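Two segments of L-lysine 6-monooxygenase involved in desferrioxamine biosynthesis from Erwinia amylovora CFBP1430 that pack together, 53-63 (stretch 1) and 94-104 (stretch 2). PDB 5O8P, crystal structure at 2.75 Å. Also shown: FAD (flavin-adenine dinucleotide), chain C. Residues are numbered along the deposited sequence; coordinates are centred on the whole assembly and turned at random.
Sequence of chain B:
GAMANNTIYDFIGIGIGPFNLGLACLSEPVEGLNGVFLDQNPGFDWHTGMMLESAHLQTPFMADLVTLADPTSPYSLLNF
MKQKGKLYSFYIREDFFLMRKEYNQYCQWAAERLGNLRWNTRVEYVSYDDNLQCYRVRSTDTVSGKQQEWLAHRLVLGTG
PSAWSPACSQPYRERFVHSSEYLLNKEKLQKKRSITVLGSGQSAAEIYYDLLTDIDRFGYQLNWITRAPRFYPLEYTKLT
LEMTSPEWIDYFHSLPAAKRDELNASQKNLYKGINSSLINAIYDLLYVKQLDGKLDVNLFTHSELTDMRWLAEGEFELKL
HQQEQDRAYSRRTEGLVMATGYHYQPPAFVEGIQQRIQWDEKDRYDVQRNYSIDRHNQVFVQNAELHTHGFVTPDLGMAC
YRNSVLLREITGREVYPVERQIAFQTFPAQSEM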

ATOM      1  N   GLU B  53      16.636   7.549  14.056  1.00 42.88           N
ATOM      2  CA  GLU B  53      16.990   6.731  12.884  1.00 46.51           C
ATOM      3  C   GLU B  53      15.803   6.424  11.963  1.00 46.31           C
ATOM      4  O   GLU B  53      15.947   6.425  10.738  1.00 47.96           O
ATOM      5  CB  GLU B  53      17.640   5.412  13.324  1.00 48.27           C
ATOM      6  CG  GLU B  53      17.763   4.378  12.212  1.00 56.80           C
ATOM      7  CD  GLU B  53      18.575   3.157  12.611  1.00 62.73           C
ATOM      8  OE1 GLU B  53      19.718   3.323  13.102  1.00 61.80           O
ATOM      9  OE2 GLU B  53      18.071   2.027  12.413  1.00 66.83           O
ATOM     10  N   SER B  54      14.655   6.143  12.556  1.00 45.28           N
ATOM     11  CA  SER B  54      13.475   5.778  11.785  1.00 46.70           C
ATOM     12  C   SER B  54      12.686   6.971  11.261  1.00 43.27           C
ATOM     13  O   SER B  54      11.824   6.790  10.423  1.00 56.83           O
ATOM     14  CB  SER B  54      12.548   4.903  12.640  1.00 50.22           C
ATOM     15  OG  SER B  54      11.940   5.675  13.663  1.00 55.68           O
ATOM     16  N   ALA B  55      12.956   8.172  11.754  1.00 41.89           N
ATOM     17  CA  ALA B  55      12.138   9.362  11.439  1.00 46.15           C
ATOM     18  C   ALA B  55      12.305   9.876  10.003  1.00 44.84           C
ATOM     19  O   ALA B  55      13.436  10.102   9.560  1.00 40.34           O
ATOM     20  CB  ALA B  55      12.475  10.482  12.412  1.00 47.87           C
ATOM     21  N   HIS B  56      11.184  10.059   9.295  1.00 51.36           N
ATOM     22  CA  HIS B  56      11.165  10.705   7.961  1.00 52.14           C
ATOM     23  C   HIS B  56      10.541  12.079   8.011  1.00 46.48           C
ATOM     24  O   HIS B  56       9.857  12.420   8.957  1.00 44.61           O
ATOM     25  CB  HIS B  56      10.397   9.907   6.881  1.00 58.50           C
ATOM     26  CG  HIS B  56       9.267   9.090   7.395  1.00 62.35           C
ATOM     27  ND1 HIS B  56       9.443   7.798   7.820  1.00 71.76           N
ATOM     28  CD2 HIS B  56       7.941   9.352   7.505  1.00 71.98           C
ATOM     29  CE1 HIS B  56       8.280   7.306   8.217  1.00 89.80           C
ATOM     30  NE2 HIS B  56       7.353   8.231   8.039  1.00 86.33           N
ATOM     31  N   LEU B  57      10.757  12.846   6.950  1.00 46.19           N
ATOM     32  CA  LEU B  57       9.962  14.034   6.695  1.00 46.49           C
ATOM     33  C   LEU B  57       8.530  13.653   6.314  1.00 44.27           C
ATOM     34  O   LEU B  57       8.273  12.548   5.805  1.00 42.55           O
ATOM     35  CB  LEU B  57      10.559  14.857   5.554  1.00 50.34           C
ATOM     36  CG  LEU B  57      11.978  15.403   5.659  1.00 50.63           C
ATOM     37  CD1 LEU B  57      12.392  15.982   4.322  1.00 59.59           C
ATOM     38  CD2 LEU B  57      12.065  16.452   6.737  1.00 52.22           C
ATOM     39  N   GLN B  58       7.618  14.593   6.519  1.00 43.89           N
ATOM     40  CA  GLN B  58       6.193  14.375   6.257  1.00 46.77           C
ATOM     41  C   GLN B  58       5.795  14.879   4.876  1.00 44.26           C
ATOM     42  O   GLN B  58       4.624  15.095   4.588  1.00 43.08           O
ATOM     43  CB  GLN B  58       5.366  15.091   7.333  1.00 51.82           C
ATOM     44  CG  GLN B  58       5.630  14.661   8.766  1.00 58.52           C
ATOM     45  CD  GLN B  58       5.644  13.154   8.931  1.00 63.10           C
ATOM     46  OE1 GLN B  58       4.599  12.512   9.046  1.00 67.40           O
ATOM     47  NE2 GLN B  58       6.835  12.579   8.891  1.00 57.21           N
ATOM     48  N   THR B  59       6.789  15.000   4.003  1.00 47.69           N
ATOM     49  CA  THR B  59       6.726  15.870   2.849  1.00 45.90           C
ATOM     50  C   THR B  59       7.636  15.247   1.769  1.00 44.72           C
ATOM     51  O   THR B  59       8.787  14.862   2.063  1.00 55.09           O
ATOM     52  CB  THR B  59       7.148  17.296   3.305  1.00 46.41           C
ATOM     53  OG1 THR B  59       6.260  18.246   2.739  1.00 44.95           O
ATOM     54  CG2 THR B  59       8.639  17.656   3.002  1.00 49.18           C
ATOM     55  N   PRO B  60       7.134  15.102   0.529  1.00 39.69           N
ATOM     56  CA  PRO B  60       7.944  14.452  -0.517  1.00 38.76           C
ATOM     57  C   PRO B  60       9.203  15.239  -0.846  1.00 41.03           C
ATOM     58  O   PRO B  60       9.251  16.453  -0.591  1.00 43.95           O
ATOM     59  CB  PRO B  60       7.019  14.442  -1.727  1.00 41.48           C
ATOM     60  CG  PRO B  60       5.656  14.619  -1.162  1.00 43.01           C
ATOM     61  CD  PRO B  60       5.842  15.543  -0.004  1.00 41.42           C
ATOM     62  N   PHE B  61      10.207  14.562  -1.398  1.00 40.03           N
ATOM     63  CA  PHE B  61      11.528  15.184  -1.586  1.00 38.58           C
ATOM     64  C   PHE B  61      11.570  16.403  -2.510  1.00 37.65           C
ATOM     65  O   PHE B  61      12.486  17.191  -2.401  1.00 47.78           O
ATOM     66  CB  PHE B  61      12.588  14.166  -2.017  1.00 36.75           C
ATOM     67  CG  PHE B  61      12.371  13.580  -3.387  1.00 38.17           C
ATOM     68  CD1 PHE B  61      12.719  14.282  -4.535  1.00 34.78           C
ATOM     69  CD2 PHE B  61      11.847  12.293  -3.530  1.00 39.92           C
ATOM     70  CE1 PHE B  61      12.535  13.730  -5.787  1.00 34.45           C
ATOM     71  CE2 PHE B  61      11.667  11.736  -4.780  1.00 37.10           C
ATOM     72  CZ  PHE B  61      12.015  12.454  -5.908  1.00 36.43           C
ATOM     73  N   MET B  62      10.604  16.562  -3.405  1.00 38.06           N
ATOM     74  CA  MET B  62      10.485  17.776  -4.224  1.00 38.50           C
ATOM     75  C   MET B  62      10.307  19.033  -3.381  1.00 36.79           C
ATOM     76  O   MET B  62      10.559  20.129  -3.859  1.00 40.79           O
ATOM     77  CB  MET B  62       9.308  17.674  -5.209  1.00 42.90           C
ATOM     78  CG  MET B  62       9.459  16.589  -6.266  1.00 45.10           C
ATOM     79  SD  MET B  62       8.939  14.966  -5.667  1.00 51.19           S
ATOM     80  CE  MET B  62       7.154  15.089  -5.858  1.00 51.30           C
ATOM     81  N   ALA B  63       9.846  18.892  -2.142  1.00 37.52           N
ATOM     82  CA  ALA B  63       9.903  19.985  -1.165  1.00 42.39           C
ATOM     83  C   ALA B  63      11.261  19.951  -0.461  1.00 44.21           C
ATOM     84  O   ALA B  63      11.387  19.651   0.732  1.00 49.75           O
ATOM     85  CB  ALA B  63       8.762  19.895  -0.168  1.00 44.91           C
ATOM     86  N   GLU B  94      13.134   4.298  -4.069  1.00 39.60           N
ATOM     87  CA  GLU B  94      11.807   4.657  -4.574  1.00 41.76           C
ATOM     88  C   GLU B  94      10.864   5.043  -3.424  1.00 41.49           C
ATOM     89  O   GLU B  94       9.798   4.472  -3.243  1.00 50.05           O
ATOM     90  CB  GLU B  94      11.245   3.500  -5.410  1.00 45.92           C
ATOM     91  CG  GLU B  94      10.038   3.829  -6.273  1.00 50.37           C
ATOM     92  CD  GLU B  94       9.556   2.624  -7.056  1.00 53.79           C
ATOM     93  OE1 GLU B  94      10.306   2.165  -7.942  1.00 59.38           O
ATOM     94  OE2 GLU B  94       8.436   2.141  -6.780  1.00 53.04           O
ATOM     95  N   ASP B  95      11.300   6.008  -2.635  1.00 40.54           N
ATOM     96  CA  ASP B  95      10.558   6.479  -1.489  1.00 39.27           C
ATOM     97  C   ASP B  95      10.566   7.997  -1.569  1.00 38.13           C
ATOM     98  O   ASP B  95      11.633   8.619  -1.619  1.00 40.62           O
ATOM     99  CB  ASP B  95      11.266   5.986  -0.230  1.00 43.89           C
ATOM    100  CG  ASP B  95      10.483   6.236   1.068  1.00 46.51           C
ATOM    101  OD1 ASP B  95       9.610   7.122   1.132  1.00 47.56           O
ATOM    102  OD2 ASP B  95      10.787   5.535   2.058  1.00 52.90           O
ATOM    103  N   PHE B  96       9.379   8.588  -1.577  1.00 36.73           N
ATOM    104  CA  PHE B  96       9.262  10.036  -1.638  1.00 39.20           C
ATOM    105  C   PHE B  96       9.816  10.774  -0.416  1.00 37.71           C
ATOM    106  O   PHE B  96      10.201  11.941  -0.528  1.00 44.81           O
ATOM    107  CB  PHE B  96       7.795  10.469  -1.900  1.00 40.11           C
ATOM    108  CG  PHE B  96       7.429  10.521  -3.374  1.00 39.39           C
ATOM    109  CD1 PHE B  96       7.889  11.550  -4.197  1.00 43.19           C
ATOM    110  CD2 PHE B  96       6.645   9.543  -3.938  1.00 36.27           C
ATOM    111  CE1 PHE B  96       7.573  11.578  -5.539  1.00 46.42           C
ATOM    112  CE2 PHE B  96       6.314   9.569  -5.277  1.00 39.23           C
ATOM    113  CZ  PHE B  96       6.777  10.586  -6.082  1.00 45.58           C
ATOM    114  N   PHE B  97       9.872  10.106   0.731  1.00 34.81           N
ATOM    115  CA  PHE B  97      10.109  10.790   1.998  1.00 36.40           C
ATOM    116  C   PHE B  97      11.506  10.550   2.512  1.00 37.64           C
ATOM    117  O   PHE B  97      11.878   9.401   2.821  1.00 37.23           O
ATOM    118  CB  PHE B  97       9.073  10.355   3.023  1.00 36.19           C
ATOM    119  CG  PHE B  97       7.677  10.604   2.567  1.00 35.78           C
ATOM    120  CD1 PHE B  97       7.128  11.866   2.666  1.00 35.58           C
ATOM    121  CD2 PHE B  97       6.932   9.592   1.977  1.00 38.32           C
ATOM    122  CE1 PHE B  97       5.846  12.118   2.227  1.00 37.54           C
ATOM    123  CE2 PHE B  97       5.650   9.838   1.521  1.00 38.54           C
ATOM    124  CZ  PHE B  97       5.104  11.101   1.645  1.00 38.67           C
ATOM    125  N   LEU B  98      12.272  11.639   2.598  1.00 35.44           N
ATOM    126  CA  LEU B  98      13.627  11.554   3.069  1.00 33.03           C
ATOM    127  C   LEU B  98      13.651  11.249   4.561  1.00 34.39           C
ATOM    128  O   LEU B  98      12.777  11.695   5.315  1.00 30.71           O
ATOM    129  CB  LEU B  98      14.321  12.881   2.857  1.00 35.01           C
ATOM    130  CG  LEU B  98      14.566  13.382   1.447  1.00 37.74           C
ATOM    131  CD1 LEU B  98      15.125  14.808   1.492  1.00 36.18           C
ATOM    132  CD2 LEU B  98      15.515  12.436   0.728  1.00 37.51           C
ATOM    133  N   MET B  99      14.670  10.506   4.984  1.00 32.91           N
ATOM    134  CA  MET B  99      14.984  10.365   6.401  1.00 32.40           C
ATOM    135  C   MET B  99      15.419  11.745   6.909  1.00 33.37           C
ATOM    136  O   MET B  99      16.134  12.443   6.210  1.00 30.81           O
ATOM    137  CB  MET B  99      16.154   9.401   6.592  1.00 33.34           C
ATOM    138  CG  MET B  99      16.010   7.990   6.030  1.00 33.44           C
ATOM    139  SD  MET B  99      14.437   7.165   6.319  1.00 35.85           S
ATOM    140  CE  MET B  99      14.210   7.241   8.096  1.00 35.74           C
ATOM    141  N   ARG B 100      15.036  12.135   8.122  1.00 35.86           N
ATOM    142  CA  ARG B 100      15.505  13.408   8.683  1.00 36.67           C
ATOM    143  C   ARG B 100      17.005  13.504   8.715  1.00 37.22           C
ATOM    144  O   ARG B 100      17.546  14.585   8.526  1.00 41.30           O
ATOM    145  CB  ARG B 100      15.017  13.630  10.104  1.00 42.97           C
ATOM    146  CG  ARG B 100      13.540  13.875  10.221  1.00 49.71           C
ATOM    147  CD  ARG B 100      13.220  15.114  11.031  1.00 58.98           C
ATOM    148  NE  ARG B 100      11.853  14.997  11.498  1.00 64.99           N
ATOM    149  CZ  ARG B 100      11.466  14.288  12.554  1.00 57.28           C
ATOM    150  NH1 ARG B 100      12.332  13.591  13.278  1.00 53.90           N
ATOM    151  NH2 ARG B 100      10.176  14.252  12.867  1.00 58.24           N
ATOM    152  N   LYS B 101      17.677  12.391   8.971  1.00 37.20           N
ATOM    153  CA  LYS B 101      19.125  12.387   8.966  1.00 40.77           C
ATOM    154  C   LYS B 101      19.668  12.758   7.590  1.00 37.51           C
ATOM    155  O   LYS B 101      20.636  13.502   7.498  1.00 37.42           O
ATOM    156  CB  LYS B 101      19.682  11.041   9.440  1.00 47.22           C
ATOM    157  CG  LYS B 101      21.173  10.856   9.192  1.00 55.72           C
ATOM    158  CD  LYS B 101      21.814   9.889  10.170  1.00 65.55           C
ATOM    159  CE  LYS B 101      22.273  10.628  11.415  1.00 74.63           C
ATOM    160  NZ  LYS B 101      22.710   9.691  12.485  1.00 83.05           N
ATOM    161  N   GLU B 102      19.047  12.254   6.533  1.00 36.00           N
ATOM    162  CA  GLU B 102      19.502  12.561   5.189  1.00 34.75           C
ATOM    163  C   GLU B 102      19.167  14.007   4.809  1.00 33.25           C
ATOM    164  O   GLU B 102      19.960  14.665   4.157  1.00 33.64           O
ATOM    165  CB  GLU B 102      18.927  11.567   4.183  1.00 36.29           C
ATOM    166  CG  GLU B 102      19.529  11.685   2.793  1.00 40.88           C
ATOM    167  CD  GLU B 102      19.461  10.398   1.990  1.00 43.23           C
ATOM    168  OE1 GLU B 102      18.423   9.704   2.007  1.00 40.58           O
ATOM    169  OE2 GLU B 102      20.465  10.091   1.317  1.00 49.67           O
ATOM    170  N   TYR B 103      18.012  14.513   5.225  1.00 32.92           N
ATOM    171  CA  TYR B 103      17.638  15.887   4.905  1.00 33.73           C
ATOM    172  C   TYR B 103      18.623  16.827   5.546  1.00 38.38           C
ATOM    173  O   TYR B 103      19.032  17.823   4.941  1.00 37.60           O
ATOM    174  CB  TYR B 103      16.236  16.208   5.399  1.00 33.05           C
ATOM    175  CG  TYR B 103      15.772  17.633   5.142  1.00 33.97           C
ATOM    176  CD1 TYR B 103      15.397  18.057   3.875  1.00 34.78           C
ATOM    177  CD2 TYR B 103      15.683  18.542   6.172  1.00 34.11           C
ATOM    178  CE1 TYR B 103      14.951  19.353   3.648  1.00 34.83           C
ATOM    179  CE2 TYR B 103      15.237  19.843   5.955  1.00 32.63           C
ATOM    180  CZ  TYR B 103      14.876  20.240   4.700  1.00 34.26           C
ATOM    181  OH  TYR B 103      14.443  21.530   4.498  1.00 38.35           O
ATOM    182  N   ASN B 104      19.007  16.490   6.774  1.00 41.31           N
ATOM    183  CA  ASN B 104      19.966  17.286   7.526  1.00 41.97           C
ATOM    184  C   ASN B 104      21.315  17.269   6.832  1.00 39.01           C
ATOM    185  O   ASN B 104      21.917  18.318   6.667  1.00 43.61           O
ATOM    186  CB  ASN B 104      20.088  16.776   8.967  1.00 44.66           C
ATOM    187  CG  ASN B 104      20.888  17.712   9.861  1.00 44.30           C
ATOM    188  OD1 ASN B 104      20.623  18.921   9.907  1.00 44.49           O
ATOM    189  ND2 ASN B 104      21.864  17.158  10.580  1.00 42.65           N
TER
HETATM  190  PA  FAD C 501      14.761  27.180  12.370  1.00 81.94           P
HETATM  191  O1A FAD C 501      15.487  25.860  12.552  1.00 74.09           O
HETATM  192  O2A FAD C 501      13.953  27.744  13.514  1.00 70.04           O
HETATM  193  O5B FAD C 501      15.902  28.236  11.928  1.00 89.76           O
HETATM  194  C5B FAD C 501      16.158  29.438  12.647  1.00 93.35           C
HETATM  195  C4B FAD C 501      17.641  29.782  12.725  1.00 92.51           C
HETATM  196  O4B FAD C 501      17.787  31.171  13.057  1.00 91.14           O
HETATM  197  C3B FAD C 501      18.368  29.002  13.814  1.00 92.41           C
HETATM  198  O3B FAD C 501      19.584  28.471  13.270  1.00 71.22           O
HETATM  199  C2B FAD C 501      18.586  30.017  14.935  1.00 93.74           C
HETATM  200  O2B FAD C 501      19.773  29.798  15.704  1.00102.75           O
HETATM  201  C1B FAD C 501      18.683  31.322  14.168  1.00 89.91           C
HETATM  202  N9A FAD C 501      18.440  32.565  14.950  1.00 89.25           N
HETATM  203  C8A FAD C 501      17.408  32.868  15.764  1.00 89.69           C
HETATM  204  N7A FAD C 501      17.566  34.117  16.286  1.00 85.07           N
HETATM  205  C5A FAD C 501      18.718  34.628  15.800  1.00 83.69           C
HETATM  206  C6A FAD C 501      19.497  35.890  15.933  1.00 80.99           C
HETATM  207  N6A FAD C 501      19.063  36.902  16.722  1.00 86.95           N
HETATM  208  N1A FAD C 501      20.659  36.001  15.236  1.00 75.99           N
HETATM  209  C2A FAD C 501      21.118  35.008  14.444  1.00 77.16           C
HETATM  210  N3A FAD C 501      20.466  33.840  14.288  1.00 71.15           N
HETATM  211  C4A FAD C 501      19.286  33.596  14.920  1.00 82.70           C
HETATM  212  N1  FAD C 501       7.892  20.698   8.361  1.00100.83           N
HETATM  213  C2  FAD C 501       7.733  20.015   7.197  1.00100.06           C
HETATM  214  O2  FAD C 501       7.183  20.604   6.239  1.00 91.22           O
HETATM  215  N3  FAD C 501       8.153  18.740   7.043  1.00100.91           N
HETATM  216  C4  FAD C 501       8.750  18.062   8.040  1.00 95.54           C
HETATM  217  O4  FAD C 501       9.124  16.884   7.875  1.00 90.37           O
HETATM  218  C4X FAD C 501       8.961  18.737   9.345  1.00 93.34           C
HETATM  219  N5  FAD C 501       9.557  18.113  10.384  1.00 83.55           N
HETATM  220  C5X FAD C 501       9.731  18.756  11.563  1.00 95.47           C
HETATM  221  C6  FAD C 501      10.350  18.062  12.600  1.00103.36           C
HETATM  222  C7  FAD C 501      10.565  18.658  13.840  1.00104.55           C
HETATM  223  C7M FAD C 501      11.234  17.884  14.949  1.00 95.80           C
HETATM  224  C8  FAD C 501      10.121  20.066  14.053  1.00103.41           C
HETATM  225  C8M FAD C 501      10.341  20.733  15.384  1.00 98.10           C
HETATM  226  C9  FAD C 501       9.497  20.770  13.022  1.00105.69           C
HETATM  227  C9A FAD C 501       9.274  20.180  11.764  1.00105.54           C
HETATM  228  N10 FAD C 501       8.641  20.864  10.671  1.00112.87           N
HETATM  229  C10 FAD C 501       8.476  20.143   9.455  1.00101.91           C
HETATM  230  C1' FAD C 501       8.156  22.270  10.739  1.00113.15           C
HETATM  231  C2' FAD C 501       9.195  23.285  10.209  1.00109.04           C
HETATM  232  O2' FAD C 501       9.747  22.835   8.955  1.00 95.16           O
HETATM  233  C3' FAD C 501      10.339  23.580  11.198  1.00102.86           C
HETATM  234  O3' FAD C 501       9.818  24.133  12.417  1.00101.10           O
HETATM  235  C4' FAD C 501      11.396  24.542  10.640  1.00 97.60           C
HETATM  236  O4' FAD C 501      12.648  24.307  11.293  1.00 78.97           O
HETATM  237  C5' FAD C 501      11.017  26.010  10.821  1.00 99.50           C
HETATM  238  O5' FAD C 501      11.721  26.795   9.857  1.00 99.51           O
HETATM  239  P   FAD C 501      12.728  27.948  10.326  1.00 83.70           P
HETATM  240  O1P FAD C 501      13.366  28.543   9.088  1.00 76.54           O
HETATM  241  O2P FAD C 501      11.894  28.810  11.232  1.00 68.07           O
HETATM  242  O3P FAD C 501      13.799  26.975  11.072  1.00 95.50           O

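Glu94 leaves the preceding helix with positive phi and makes no contact with stretch 1. Asp95 serves mainly its own stretch. Its OD1 accepts a hydrogen bond from Phe97 N at 3.0 Å, which ties down the start of the extended segment.

Phe96 is the first residue with a large share in the contact. Its carbonyl O accepts a hydrogen bond from Phe61 N at 2.8 Å, but the bond is weak because the angle at the hydrogen is only 127°. The same oxygen lies 3.4 Å from Pro60 CA, in a CA-H...O contact. The ring of Phe96 meets three side chains. Pro60 CB is 3.9 Å from Phe96 CD1, and Met62 CE is 3.6 Å from Phe96 CE1. Met62 SD approaches the edge of the ring, 4.9 Å from its centroid. The ring of Phe61 runs nearly parallel to that of Phe96, with 18° between planes. The centroids are 5.7 Å apart and the rings are slid, so they barely overlap. They touch at their borders, Phe61 CE2 to Phe96 CD1, at 3.8 Å.

Phe97 turns its ring to the corner of stretch 1 at Gln58 and Thr59. Thr59 N lies at the ring edge, 3.4 Å from Phe97 CD1. Leu57 O is also 3.4 Å from Phe97 CD1.

Leu98 supplies the next backbone link. Its O accepts a hydrogen bond from Leu57 N at 2.8 Å, and the angle of 165° is close to linear. Its side chain packs between two residues of stretch 1: Leu98 CB is 3.9 Å from Leu57 CD1, and Leu98 CG is 4.1 Å from Phe61 CB.

Met99 pairs with His56 as an antiparallel, non-hydrogen-bonded bridge. The CA atoms of His56 and Met99 are 4.1 Å apart, and the side chains diverge. The CA-to-CB bond of Met99 points away, yet the side chain folds back. Its CE lies 3.3 Å from both Glu53 O and Ala55 O.

Arg100 begins the helix. Its N donates a hydrogen bond to Ala55 O at 3.0 Å and 168°. With the Leu57 to Leu98 bond, this brackets the His56 bridge. The guanidinium has His56 O over one face and FAD C7M over the other.

Lys101, Glu102 and Asn104 make no contact. Tyr103, one helical turn on from Met99, points toward stretch 1. Leu57 CD1 is 3.7 Å from Tyr103 CD1, and Leu57 CD2 sits over the ring face. Next along stretch 1, Gln58 N donates a hydrogen bond to FAD O4 at 3.1 Å.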